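Local coordinates for protein 2-oxoglutarate-dependent dioxygenase tropC (Talaromyces stipitatus, PDB 6XJJ) that acts as a non-haem iron enzyme, a 2-oxoglutarate-dependent dioxygenase in the fungal biosynthesis of tropolones, at residues 86-91 with 279-284; 93-98 with 312-317; 76-81 with 186-191; 261-266 with 272-277. All coordinates share one frame; numbering follows the deposited sequence.

Contact 1: residues 86-91 with 279-284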
loop_
_atom_site.group_PDB
_atom_site.type_symbol
_atom_site.label_atom_id
_atom_site.label_comp_id
_atom_site.label_asym_id
_atom_site.label_seq_id
_atom_site.Cartn_x
_atom_site.Cartn_y
_atom_site.Cartn_z
ATOM N N GLU A 86 4.686 -18.577 1.000
ATOM C CA GLU A 86 4.256 -18.975 -0.336
ATOM C C GLU A 86 3.469 -17.859 -0.997
ATOM O O GLU A 86 3.649 -17.566 -2.185
ATOM C CB GLU A 86 3.376 -20.214 -0.274
ATOM C CG GLU A 86 3.250 -20.903 -1.602
ATOM C CD GLU A 86 2.092 -21.866 -1.630
ATOM O OE1 GLU A 86 1.318 -21.900 -0.650
ATOM O OE2 GLU A 86 1.952 -22.593 -2.630
ATOM N N ALA A 87 2.554 -17.245 -0.241
ATOM C CA ALA A 87 1.677 -16.231 -0.808
ATOM C C ALA A 87 2.476 -15.049 -1.327
ATOM O O ALA A 87 2.111 -14.435 -2.337
ATOM C CB ALA A 87 0.667 -15.767 0.237
ATOM N N ARG A 88 3.577 -14.719 -0.652
ATOM C CA ARG A 88 4.408 -13.612 -1.105
ATOM C C ARG A 88 5.207 -14.019 -2.334
ATOM O O ARG A 88 5.360 -13.231 -3.274
ATOM C CB ARG A 88 5.324 -13.153 0.032
ATOM C CG ARG A 88 4.558 -12.674 1.270
ATOM C CD ARG A 88 5.478 -12.128 2.345
ATOM N NE ARG A 88 6.406 -13.146 2.823
ATOM C CZ ARG A 88 7.650 -13.304 2.372
ATOM N NH1 ARG A 88 8.122 -12.517 1.414
ATOM N NH2 ARG A 88 8.421 -14.261 2.871
ATOM N N GLU A 89 5.705 -15.258 -2.354
ATOM C CA GLU A 89 6.355 -15.783 -3.548
ATOM C C GLU A 89 5.419 -15.726 -4.747
ATOM O O GLU A 89 5.821 -15.315 -5.843
ATOM C CB GLU A 89 6.807 -17.221 -3.298
ATOM C CG GLU A 89 7.933 -17.354 -2.295
ATOM C CD GLU A 89 8.150 -18.794 -1.863
ATOM O OE1 GLU A 89 7.318 -19.657 -2.228
ATOM O OE2 GLU A 89 9.136 -19.066 -1.143
ATOM N N LYS A 90 4.160 -16.116 -4.556
ATOM C CA LYS A 90 3.280 -16.289 -5.699
ATOM C C LYS A 90 2.936 -14.945 -6.332
ATOM O O LYS A 90 2.857 -14.851 -7.561
ATOM C CB LYS A 90 2.024 -17.051 -5.262
ATOM C CG LYS A 90 1.272 -17.727 -6.391
ATOM C CD LYS A 90 -0.030 -18.379 -5.930
ATOM C CE LYS A 90 0.204 -19.493 -4.911
ATOM N NZ LYS A 90 -1.069 -20.204 -4.573
ATOM N N ILE A 91 2.781 -13.888 -5.526
ATOM C CA ILE A 91 2.377 -12.595 -6.082
ATOM C C ILE A 91 3.527 -11.922 -6.829
ATOM O O ILE A 91 3.290 -11.186 -7.795
ATOM C CB ILE A 91 1.817 -11.666 -4.985
ATOM C CG1 ILE A 91 1.056 -10.491 -5.601
ATOM C CG2 ILE A 91 2.923 -11.110 -4.102
ATOM C CD1 ILE A 91 -0.252 -10.880 -6.282
ATOM N N ASP A 279 9.747 -11.496 5.901
ATOM C CA ASP A 279 8.383 -11.834 6.310
ATOM C C ASP A 279 7.660 -10.624 6.892
ATOM O O ASP A 279 6.911 -10.736 7.864
ATOM C CB ASP A 279 8.375 -12.993 7.303
ATOM C CG ASP A 279 8.784 -14.296 6.664
ATOM O OD1 ASP A 279 8.761 -14.366 5.417
ATOM O OD2 ASP A 279 9.130 -15.248 7.395
ATOM N N ALA A 280 7.870 -9.463 6.287
ATOM C CA ALA A 280 7.285 -8.237 6.790
ATOM C C ALA A 280 6.511 -7.546 5.683
ATOM O O ALA A 280 6.716 -7.798 4.494
ATOM C CB ALA A 280 8.354 -7.296 7.356
ATOM N N PHE A 281 5.579 -6.703 6.103
ATOM C CA PHE A 281 4.976 -5.705 5.240
ATOM C C PHE A 281 5.281 -4.324 5.805
ATOM O O PHE A 281 5.379 -4.146 7.024
ATOM C CB PHE A 281 3.464 -5.911 5.141
ATOM C CG PHE A 281 3.071 -7.242 4.575
ATOM C CD1 PHE A 281 2.976 -7.425 3.206
ATOM C CD2 PHE A 281 2.802 -8.314 5.414
ATOM C CE1 PHE A 281 2.612 -8.649 2.680
ATOM C CE2 PHE A 281 2.440 -9.545 4.896
ATOM C CZ PHE A 281 2.343 -9.714 3.527
ATOM N N VAL A 282 5.432 -3.342 4.912
ATOM C CA VAL A 282 5.610 -1.952 5.323
ATOM C C VAL A 282 4.243 -1.303 5.419
ATOM O O VAL A 282 3.453 -1.348 4.470
ATOM C CB VAL A 282 6.503 -1.173 4.344
ATOM C CG1 VAL A 282 6.585 0.294 4.753
ATOM C CG2 VAL A 282 7.881 -1.751 4.288
ATOM N N ILE A 283 3.973 -0.696 6.566
ATOM C CA ILE A 283 2.689 -0.086 6.863
ATOM C C ILE A 283 2.930 1.396 7.068
ATOM O O ILE A 283 3.836 1.779 7.815
ATOM C CB ILE A 283 2.057 -0.698 8.123
ATOM C CG1 ILE A 283 2.001 -2.227 8.042
ATOM C CG2 ILE A 283 0.682 -0.096 8.372
ATOM C CD1 ILE A 283 1.206 -2.768 6.904
ATOM N N ASN A 284 2.135 2.228 6.404
ATOM C CA ASN A 284 2.165 3.656 6.684
ATOM C C ASN A 284 0.763 4.241 6.650
ATOM O O ASN A 284 -0.155 3.698 6.028
ATOM C CB ASN A 284 3.016 4.424 5.687
ATOM C CG ASN A 284 2.527 4.266 4.286
ATOM O OD1 ASN A 284 2.130 3.179 3.892
ATOM N ND2 ASN A 284 2.381 5.376 3.585
#
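Arg-88 is the side chain by which helix 85-99 reaches Asp-279 and Phe-281, in the loop leading into strand 281-285 and in that strand, and its two ends meet very different surroundings. The inner part is apolar: CD of Arg-88 rests 4.1 Å from CZ of Phe-281, approaching the far end of the ring obliquely. The guanidinium plane stands nearly perpendicular to that ring (83°), so the two flat groups do not stack. Phe-281 is buried, held edge-to-face against His-81 and packed on Tyr-181 of the long helix 171-204 and on Ile-251 of the next strand in the sheet. The outer part is polar and looser. There NH2 of Arg-88 forms a salt bridge with OD1 of Asp-279 at 2.6 Å, both residues being partly exposed. This is a one-atom grip: NE of Arg-88 lies 3.7 Å from the same OD1, and the guanidinium and carboxylate planes are turned 60° apart instead of lying side by side. A bend in the arginine chain at CG-CD (chi3 -61°) swings the charged group round to the aspartate, whose CA sits 3.9 Å above one guanidinium face, towards its rim. Asp-279 has left-handed backbone angles, and its carbonyl O accepts a hydrogen bond from NE2 of His-81, which ties this loop to the one leading into helix 85-99. The contact thus pins a helix of the N-terminal region to a core strand of the double-stranded beta-helix (jelly-roll) fold of the 2-oxoglutarate-dependent dioxygenases.

Contact 2: residues 93-98 with 312-317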
loop_
_atom_site.group_PDB
_atom_site.type_symbol
_atom_site.label_atom_id
_atom_site.label_comp_id
_atom_site.label_asym_id
_atom_site.label_seq_id
_atom_site.Cartn_x
_atom_site.Cartn_y
_atom_site.Cartn_z
ATOM N N GLY A 93 5.657 -13.751 -8.465
ATOM C CA GLY A 93 5.555 -14.490 -9.710
ATOM C C GLY A 93 4.605 -13.821 -10.682
ATOM O O GLY A 93 4.946 -13.589 -11.844
ATOM N N CYS A 94 3.402 -13.480 -10.207
ATOM C CA CYS A 94 2.432 -12.806 -11.064
ATOM C C CYS A 94 2.981 -11.488 -11.587
ATOM O O CYS A 94 2.802 -11.154 -12.764
ATOM C CB CYS A 94 1.127 -12.564 -10.306
ATOM S SG CYS A 94 0.265 -14.059 -9.904
ATOM N N THR A 95 3.654 -10.727 -10.727
ATOM C CA THR A 95 4.091 -9.391 -11.106
ATOM C C THR A 95 5.143 -9.452 -12.204
ATOM O O THR A 95 5.100 -8.669 -13.158
ATOM C CB THR A 95 4.626 -8.672 -9.874
ATOM O OG1 THR A 95 3.629 -8.704 -8.846
ATOM C CG2 THR A 95 4.928 -7.237 -10.201
ATOM N N LYS A 96 6.086 -10.387 -12.091
ATOM C CA LYS A 96 7.104 -10.552 -13.123
ATOM C C LYS A 96 6.505 -11.033 -14.440
ATOM O O LYS A 96 6.835 -10.499 -15.503
ATOM C CB LYS A 96 8.183 -11.504 -12.613
ATOM C CG LYS A 96 9.249 -11.893 -13.620
ATOM C CD LYS A 96 10.381 -12.640 -12.931
ATOM C CE LYS A 96 11.199 -13.482 -13.897
ATOM N NZ LYS A 96 11.761 -12.722 -15.041
ATOM N N LYS A 97 5.619 -12.029 -14.398
ATOM C CA LYS A 97 4.943 -12.453 -15.619
ATOM C C LYS A 97 4.236 -11.296 -16.305
ATOM O O LYS A 97 4.286 -11.175 -17.534
ATOM C CB LYS A 97 3.957 -13.586 -15.322
ATOM C CG LYS A 97 4.618 -14.956 -15.258
ATOM C CD LYS A 97 3.686 -16.050 -14.766
ATOM C CE LYS A 97 4.370 -17.406 -14.857
ATOM N NZ LYS A 97 3.556 -18.511 -14.289
ATOM N N PHE A 98 3.577 -10.426 -15.541
ATOM C CA PHE A 98 2.826 -9.352 -16.182
ATOM C C PHE A 98 3.757 -8.346 -16.849
ATOM O O PHE A 98 3.597 -8.026 -18.032
ATOM C CB PHE A 98 1.925 -8.642 -15.179
ATOM C CG PHE A 98 1.201 -7.480 -15.770
ATOM C CD1 PHE A 98 0.055 -7.676 -16.519
ATOM C CD2 PHE A 98 1.685 -6.196 -15.614
ATOM C CE1 PHE A 98 -0.609 -6.609 -17.083
ATOM C CE2 PHE A 98 1.025 -5.126 -16.176
ATOM C CZ PHE A 98 -0.125 -5.333 -16.915
ATOM N N TYR A 312 10.769 -5.042 -7.654
ATOM C CA TYR A 312 9.325 -5.204 -7.669
ATOM C C TYR A 312 8.776 -4.866 -6.291
ATOM O O TYR A 312 9.477 -4.971 -5.279
ATOM C CB TYR A 312 8.949 -6.637 -8.043
ATOM C CG TYR A 312 9.321 -7.010 -9.456
ATOM C CD1 TYR A 312 8.773 -6.345 -10.542
ATOM C CD2 TYR A 312 10.276 -7.984 -9.702
ATOM C CE1 TYR A 312 9.123 -6.681 -11.835
ATOM C CE2 TYR A 312 10.639 -8.319 -10.989
ATOM C CZ TYR A 312 10.064 -7.663 -12.051
ATOM O OH TYR A 312 10.426 -7.996 -13.336
ATOM N N SER A 313 7.519 -4.441 -6.259
ATOM C CA SER A 313 6.819 -4.275 -4.996
ATOM C C SER A 313 5.322 -4.321 -5.264
ATOM O O SER A 313 4.862 -4.075 -6.382
ATOM C CB SER A 313 7.228 -2.975 -4.297
ATOM O OG SER A 313 6.908 -1.843 -5.083
ATOM N N VAL A 314 4.567 -4.674 -4.227
ATOM C CA VAL A 314 3.112 -4.717 -4.292
ATOM C C VAL A 314 2.577 -3.789 -3.215
ATOM O O VAL A 314 2.858 -3.977 -2.024
ATOM C CB VAL A 314 2.564 -6.141 -4.118
ATOM C CG1 VAL A 314 1.043 -6.123 -4.099
ATOM C CG2 VAL A 314 3.066 -7.033 -5.239
ATOM N N ALA A 315 1.816 -2.791 -3.633
ATOM C CA ALA A 315 1.303 -1.760 -2.746
ATOM C C ALA A 315 -0.207 -1.887 -2.737
ATOM O O ALA A 315 -0.842 -1.843 -3.795
ATOM C CB ALA A 315 1.733 -0.367 -3.210
ATOM N N PHE A 316 -0.776 -2.073 -1.557
ATOM C CA PHE A 316 -2.218 -2.103 -1.389
ATOM C C PHE A 316 -2.612 -0.989 -0.439
ATOM O O PHE A 316 -1.883 -0.678 0.509
ATOM C CB PHE A 316 -2.663 -3.567 -1.016
ATOM C CG PHE A 316 -4.026 -3.731 -0.340
ATOM C CD1 PHE A 316 -4.674 -2.753 0.395
ATOM C CD2 PHE A 316 -4.826 -4.761 -0.818
ATOM C CE1 PHE A 316 -5.949 -2.959 0.908
ATOM C CE2 PHE A 316 -6.116 -4.945 -0.347
ATOM C CZ PHE A 316 -6.673 -4.034 0.501
ATOM N N PHE A 317 -3.733 -0.332 -0.758
ATOM C CA PHE A 317 -4.147 0.839 -0.011
ATOM C C PHE A 317 -5.607 0.700 0.372
ATOM O O PHE A 317 -6.395 0.052 -0.322
ATOM C CB PHE A 317 -3.974 2.196 -0.768
ATOM C CG PHE A 317 -2.718 2.308 -1.603
ATOM C CD1 PHE A 317 -2.379 1.343 -2.536
ATOM C CD2 PHE A 317 -1.775 3.280 -1.302
ATOM C CE1 PHE A 317 -1.215 1.443 -3.274
ATOM C CE2 PHE A 317 -0.594 3.356 -2.011
ATOM C CZ PHE A 317 -0.315 2.437 -2.990
#
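This is buried helix-on-sheet packing without a hydrogen bond between the partners: Thr-95 and Lys-96 of helix 85-99 lie against Tyr-312 and Val-314 of strand 311-318, in the middle of the large mixed sheet. The helix and strand segments run 9.2 Å apart at closest approach, their directions 115° from each other, so the helix passes steeply over the strand and touches it mainly near residue 312. Thr-95 divides its two branches between two partners. Its methyl CG2 lies 4.0 Å from CD1 of Tyr-312, the two side chains sliding past each other in opposite directions. Its OG1 comes 4.0 Å from CG2 of Val-314, an apolar neighbour. With chi1 at -54° the hydroxyl stands beside its own backbone N, where it hydrogen-bonds Ile-91 O one turn back, and the buried polar atom is thereby satisfied within the helix. Tyr-312 reaches on to Lys-96, its OH 4.1 Å from CG of Lys-96. The lysine offers its backbone CA and the start of its chain, since its NZ turns aside to a salt bridge with Asp-100. On the strand side, Tyr-312 also packs its ring on that of His-226 and Val-314 touches Tyr-181 of helix 171-204. The CB of Tyr-312 points toward the helix, that of Ser-313 away, and Val-314 touches it with CG2 alone. Arg-311, Tyr-312 and Ser-313 match the Arg-X-Ser motif of 2-oxoglutarate-dependent dioxygenases, in which Arg-311 is predicted to bind the cosubstrate; the contact packs the back of that jelly-roll strand.

Contact 3: residues 76-81 with 186-191; sequences FNLVGH and LDLVST
Leu-186 O, in the helix that brings Leu-188 against Leu-78 and His-81, is gripped by two donors from the same residue: Ser-190 N at 3.1 Å and Ser-190 OG at 2.9 Å. They reach the carbonyl from opposite faces of its plane. Asp-187 O is held likewise by the backbone N and the OG1 of Thr-191, so two hydroxyls are turned back onto the helix. The contact itself is apolar and small. A single methyl, CD1 of Leu-188, touches both partners: CD2 of Leu-78 at 4.2 Å and CB of His-81 at 4.1 Å. The two leucines slide past each other in opposite directions, each reaching out with its CG anti to the backbone N. The histidine offers only its CB, because chi1 of 47° carries the ring away from the helix. Leu-78 O lies in the ring plane at its edge, while ND1 accepts from Ile-83 N, which helps fix the ring's rotation. Strand 75-79 runs between strands 43-45 and 281-285 in the large sheet, and helix 171-204 packs against the sheet, with Leu-188 also packing on Phe-281 and Ile-251.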
loop_
_atom_site.group_PDB
_atom_site.type_symbol
_atom_site.label_atom_id
_atom_site.label_comp_id
_atom_site.label_asym_id
_atom_site.label_seq_id
_atom_site.Cartn_x
_atom_site.Cartn_y
_atom_site.Cartn_z
ATOM N N PHE A 76 5.799 1.717 10.023
ATOM C CA PHE A 76 6.533 0.608 10.614
ATOM C C PHE A 76 6.594 -0.568 9.647
ATOM O O PHE A 76 5.873 -0.627 8.647
ATOM C CB PHE A 76 5.977 0.011 11.921
ATOM C CG PHE A 76 4.470 -0.155 11.994
ATOM C CD1 PHE A 76 3.588 0.428 11.102
ATOM C CD2 PHE A 76 3.990 -1.235 12.731
ATOM C CE1 PHE A 76 2.229 0.183 11.181
ATOM C CE2 PHE A 76 2.638 -1.527 12.768
ATOM C CZ PHE A 76 1.767 -0.826 11.973
ATOM N N ASN A 77 7.477 -1.516 9.978
ATOM C CA ASN A 77 7.428 -2.880 9.462
ATOM C C ASN A 77 6.565 -3.758 10.355
ATOM O O ASN A 77 6.657 -3.699 11.586
ATOM C CB ASN A 77 8.829 -3.485 9.371
ATOM C CG ASN A 77 9.599 -3.005 8.165
ATOM O OD1 ASN A 77 9.388 -3.481 7.048
ATOM N ND2 ASN A 77 10.503 -2.063 8.380
ATOM N N LEU A 78 5.746 -4.593 9.721
ATOM C CA LEU A 78 4.790 -5.451 10.406
ATOM C C LEU A 78 5.162 -6.908 10.181
ATOM O O LEU A 78 5.340 -7.331 9.034
ATOM C CB LEU A 78 3.371 -5.195 9.895
ATOM C CG LEU A 78 2.213 -5.901 10.610
ATOM C CD1 LEU A 78 0.948 -5.073 10.470
ATOM C CD2 LEU A 78 1.973 -7.302 10.073
ATOM N N VAL A 79 5.261 -7.671 11.270
ATOM C CA VAL A 79 5.434 -9.117 11.209
ATOM C C VAL A 79 4.417 -9.766 12.139
ATOM O O VAL A 79 3.704 -9.096 12.890
ATOM C CB VAL A 79 6.864 -9.565 11.580
ATOM C CG1 VAL A 79 7.866 -9.020 10.576
ATOM C CG2 VAL A 79 7.216 -9.139 13.004
ATOM N N GLY A 80 4.371 -11.099 12.084
ATOM C CA GLY A 80 3.412 -11.868 12.859
ATOM C C GLY A 80 2.037 -11.933 12.240
ATOM O O GLY A 80 1.072 -12.297 12.918
ATOM N N HIS A 81 1.929 -11.584 10.959
ATOM C CA HIS A 81 0.657 -11.494 10.260
ATOM C C HIS A 81 0.059 -12.853 9.924
ATOM O O HIS A 81 -1.158 -12.945 9.737
ATOM C CB HIS A 81 0.848 -10.654 8.991
ATOM C CG HIS A 81 2.051 -11.040 8.184
ATOM N ND1 HIS A 81 2.066 -12.125 7.337
ATOM C CD2 HIS A 81 3.289 -10.492 8.117
ATOM C CE1 HIS A 81 3.257 -12.222 6.770
ATOM N NE2 HIS A 81 4.016 -11.241 7.225
ATOM N N LEU A 186 -6.899 -7.374 2.249
ATOM C CA LEU A 186 -8.093 -6.855 2.913
ATOM C C LEU A 186 -8.197 -7.361 4.345
ATOM O O LEU A 186 -8.565 -6.606 5.255
ATOM C CB LEU A 186 -9.353 -7.225 2.130
ATOM C CG LEU A 186 -10.664 -6.876 2.850
ATOM C CD1 LEU A 186 -10.725 -5.409 3.201
ATOM C CD2 LEU A 186 -11.864 -7.249 2.000
ATOM N N ASP A 187 -7.879 -8.636 4.573
ATOM C CA ASP A 187 -7.974 -9.165 5.926
ATOM C C ASP A 187 -6.949 -8.513 6.842
ATOM O O ASP A 187 -7.261 -8.155 7.984
ATOM C CB ASP A 187 -7.773 -10.673 5.927
ATOM C CG ASP A 187 -7.900 -11.254 7.309
ATOM O OD1 ASP A 187 -9.026 -11.258 7.850
ATOM O OD2 ASP A 187 -6.866 -11.661 7.874
ATOM N N LEU A 188 -5.714 -8.378 6.365
ATOM C CA LEU A 188 -4.671 -7.763 7.176
ATOM C C LEU A 188 -4.981 -6.301 7.476
ATOM O O LEU A 188 -4.746 -5.834 8.597
ATOM C CB LEU A 188 -3.322 -7.898 6.470
ATOM C CG LEU A 188 -2.125 -7.185 7.104
ATOM C CD1 LEU A 188 -1.888 -7.655 8.520
ATOM C CD2 LEU A 188 -0.885 -7.430 6.263
ATOM N N VAL A 189 -5.516 -5.560 6.501
ATOM C CA VAL A 189 -5.729 -4.137 6.733
ATOM C C VAL A 189 -6.884 -3.943 7.702
ATOM O O VAL A 189 -6.933 -2.946 8.430
ATOM C CB VAL A 189 -5.968 -3.382 5.410
ATOM C CG1 VAL A 189 -7.366 -3.617 4.881
ATOM C CG2 VAL A 189 -5.696 -1.910 5.591
ATOM N N SER A 190 -7.829 -4.888 7.733
ATOM C CA SER A 190 -8.904 -4.826 8.718
ATOM C C SER A 190 -8.361 -5.038 10.125
ATOM O O SER A 190 -8.810 -4.389 11.078
ATOM C CB SER A 190 -9.968 -5.869 8.396
ATOM O OG SER A 190 -10.552 -5.624 7.130
ATOM N N THR A 191 -7.396 -5.948 10.268
ATOM C CA THR A 191 -6.703 -6.113 11.541
ATOM C C THR A 191 -5.983 -4.826 11.936
ATOM O O THR A 191 -6.107 -4.348 13.071
ATOM C CB THR A 191 -5.707 -7.274 11.440
ATOM O OG1 THR A 191 -6.400 -8.474 11.082
ATOM C CG2 THR A 191 -4.973 -7.483 12.759
#

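Contact 4: residues 261-266 with 272-277; sequences LEVWYP and IPVPVI
The Tyr-265 ring is met obliquely by CD1 of Ile-272, which lies 3.6 Å from CB of Tyr-265; the ring of Tyr-73 packs on it too, with the planes about 30° apart. With CG anti to the backbone N (chi1 -180°), the phenol leads away from residues 272-277. Val-263 and Ile-272 form an antiparallel hydrogen-bonded pair, Val-263 N to Ile-272 O 2.7 Å and Ile-272 N to Val-263 O 2.6 Å. Val-274 N adds a bond to Leu-261 O at 3.0 Å. Between these bonds, Glu-262 and Pro-273 make a non-hydrogen-bonded pair on the face opposite the side chains of Val-263 and Ile-272, where the glutamate forms a salt bridge with Arg-303. Val-274 wedges its CG2 against CG2 of Val-263 (3.6 Å) and its CB against CD2 of Leu-261 (3.7 Å). The side chain of Leu-261 is about 6 Å from the iron, and that of Val-263 about 4 Å from the side chain of the metal ligand His-302. This beta hairpin belongs to the smaller sheet of the jelly-roll, walling the iron site.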
loop_
_atom_site.group_PDB
_atom_site.type_symbol
_atom_site.label_atom_id
_atom_site.label_comp_id
_atom_site.label_asym_id
_atom_site.label_seq_id
_atom_site.Cartn_x
_atom_site.Cartn_y
_atom_site.Cartn_z
ATOM N N LEU A 261 13.336 2.575 -0.821
ATOM C CA LEU A 261 12.297 3.274 -0.080
ATOM C C LEU A 261 12.899 4.025 1.104
ATOM O O LEU A 261 13.625 3.445 1.919
ATOM C CB LEU A 261 11.242 2.284 0.405
ATOM C CG LEU A 261 10.056 2.857 1.187
ATOM C CD1 LEU A 261 9.224 3.764 0.295
ATOM C CD2 LEU A 261 9.199 1.742 1.768
ATOM N N GLU A 262 12.589 5.317 1.201
ATOM C CA GLU A 262 13.046 6.142 2.309
ATOM C C GLU A 262 11.950 7.122 2.707
ATOM O O GLU A 262 11.087 7.488 1.905
ATOM C CB GLU A 262 14.350 6.877 1.958
ATOM C CG GLU A 262 14.291 7.749 0.711
ATOM C CD GLU A 262 15.648 8.336 0.358
ATOM O OE1 GLU A 262 16.544 8.324 1.229
ATOM O OE2 GLU A 262 15.817 8.813 -0.782
ATOM N N VAL A 263 12.010 7.552 3.967
ATOM C CA VAL A 263 10.924 8.266 4.632
ATOM C C VAL A 263 11.494 9.526 5.270
ATOM O O VAL A 263 12.549 9.480 5.910
ATOM C CB VAL A 263 10.241 7.379 5.700
ATOM C CG1 VAL A 263 9.220 8.162 6.525
ATOM C CG2 VAL A 263 9.572 6.163 5.051
ATOM N N TRP A 264 10.789 10.642 5.109
ATOM C CA TRP A 264 11.245 11.913 5.657
ATOM C C TRP A 264 10.804 12.046 7.111
ATOM O O TRP A 264 9.610 11.958 7.415
ATOM C CB TRP A 264 10.701 13.082 4.831
ATOM C CG TRP A 264 11.057 14.433 5.412
ATOM C CD1 TRP A 264 10.240 15.250 6.145
ATOM C CD2 TRP A 264 12.313 15.119 5.306
ATOM N NE1 TRP A 264 10.906 16.395 6.501
ATOM C CE2 TRP A 264 12.180 16.341 5.998
ATOM C CE3 TRP A 264 13.534 14.821 4.694
ATOM C CZ2 TRP A 264 13.222 17.260 6.098
ATOM C CZ3 TRP A 264 14.567 15.739 4.794
ATOM C CH2 TRP A 264 14.404 16.942 5.491
ATOM N N TYR A 265 11.769 12.286 8.001
ATOM C CA TYR A 265 11.515 12.442 9.435
ATOM C C TYR A 265 11.857 13.867 9.854
ATOM O O TYR A 265 13.046 14.220 9.952
ATOM C CB TYR A 265 12.330 11.416 10.225
ATOM C CG TYR A 265 12.164 11.451 11.727
ATOM C CD1 TYR A 265 10.923 11.233 12.309
ATOM C CD2 TYR A 265 13.262 11.583 12.565
ATOM C CE1 TYR A 265 10.764 11.237 13.678
ATOM C CE2 TYR A 265 13.116 11.575 13.942
ATOM C CZ TYR A 265 11.860 11.395 14.492
ATOM O OH TYR A 265 11.693 11.386 15.856
ATOM N N PRO A 266 10.867 14.723 10.099
ATOM C CA PRO A 266 11.141 16.159 10.284
ATOM C C PRO A 266 12.088 16.441 11.440
ATOM O O PRO A 266 13.003 17.266 11.297
ATOM C CB PRO A 266 9.747 16.748 10.546
ATOM C CG PRO A 266 8.833 15.840 9.826
ATOM C CD PRO A 266 9.427 14.465 9.924
ATOM N N ILE A 272 14.940 8.577 6.241
ATOM C CA ILE A 272 15.318 7.314 6.877
ATOM C C ILE A 272 15.090 6.205 5.860
ATOM O O ILE A 272 14.050 6.208 5.185
ATOM C CB ILE A 272 14.498 7.014 8.139
ATOM C CG1 ILE A 272 14.478 8.198 9.095
ATOM C CG2 ILE A 272 15.130 5.831 8.870
ATOM C CD1 ILE A 272 13.460 8.026 10.213
ATOM N N PRO A 273 15.983 5.231 5.725
ATOM C CA PRO A 273 15.660 4.077 4.888
ATOM C C PRO A 273 14.668 3.169 5.586
ATOM O O PRO A 273 14.600 3.092 6.816
ATOM C CB PRO A 273 17.015 3.384 4.700
ATOM C CG PRO A 273 17.764 3.718 5.920
ATOM C CD PRO A 273 17.329 5.111 6.315
ATOM N N VAL A 274 13.859 2.491 4.774
ATOM C CA VAL A 274 12.973 1.444 5.257
ATOM C C VAL A 274 13.628 0.105 4.919
ATOM O O VAL A 274 13.655 -0.273 3.736
ATOM C CB VAL A 274 11.574 1.547 4.640
ATOM C CG1 VAL A 274 10.697 0.412 5.144
ATOM C CG2 VAL A 274 10.949 2.881 4.982
ATOM N N PRO A 275 14.157 -0.627 5.897
ATOM C CA PRO A 275 14.854 -1.874 5.568
ATOM C C PRO A 275 13.890 -2.952 5.095
ATOM O O PRO A 275 12.759 -3.058 5.579
ATOM C CB PRO A 275 15.523 -2.261 6.888
ATOM C CG PRO A 275 14.629 -1.681 7.933
ATOM C CD PRO A 275 14.062 -0.417 7.354
ATOM N N VAL A 276 14.350 -3.748 4.128
ATOM C CA VAL A 276 13.618 -4.934 3.701
ATOM C C VAL A 276 13.737 -5.979 4.802
ATOM O O VAL A 276 14.788 -6.608 4.964
ATOM C CB VAL A 276 14.141 -5.475 2.357
ATOM C CG1 VAL A 276 13.475 -6.793 2.010
ATOM C CG2 VAL A 276 13.858 -4.490 1.258
ATOM N N ILE A 277 12.665 -6.160 5.572
ATOM C CA ILE A 277 12.628 -7.150 6.643
ATOM C C ILE A 277 12.021 -8.442 6.115
ATOM O O ILE A 277 11.102 -8.438 5.288
ATOM C CB ILE A 277 11.845 -6.623 7.864
ATOM C CG1 ILE A 277 12.508 -5.362 8.432
ATOM C CG2 ILE A 277 11.723 -7.706 8.923
ATOM C CD1 ILE A 277 13.945 -5.566 8.888
#

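Overall arrangement
Contacts 1 and 2 share helix 85-99, but the former ends in a partly exposed salt bridge while the latter is buried; Ile-91 of contact 1 packs on Val-314 of contact 2. Contact 3 is a small apolar junction joined to contact 1 through sheet bonding of Phe-281 and Ile-283 with Leu-78 and Phe-76. All three tie helices to the large sheet, so side chains carry them. Contact 4 differs: it is a local hairpin in the smaller sheet, held by backbone bonds as well as apolar side chains and close to the iron. Its Val-274 and Leu-261 pack on Val-282, linking the sheets, whereas contact 2 stays about 8 Å away at the nearest atoms.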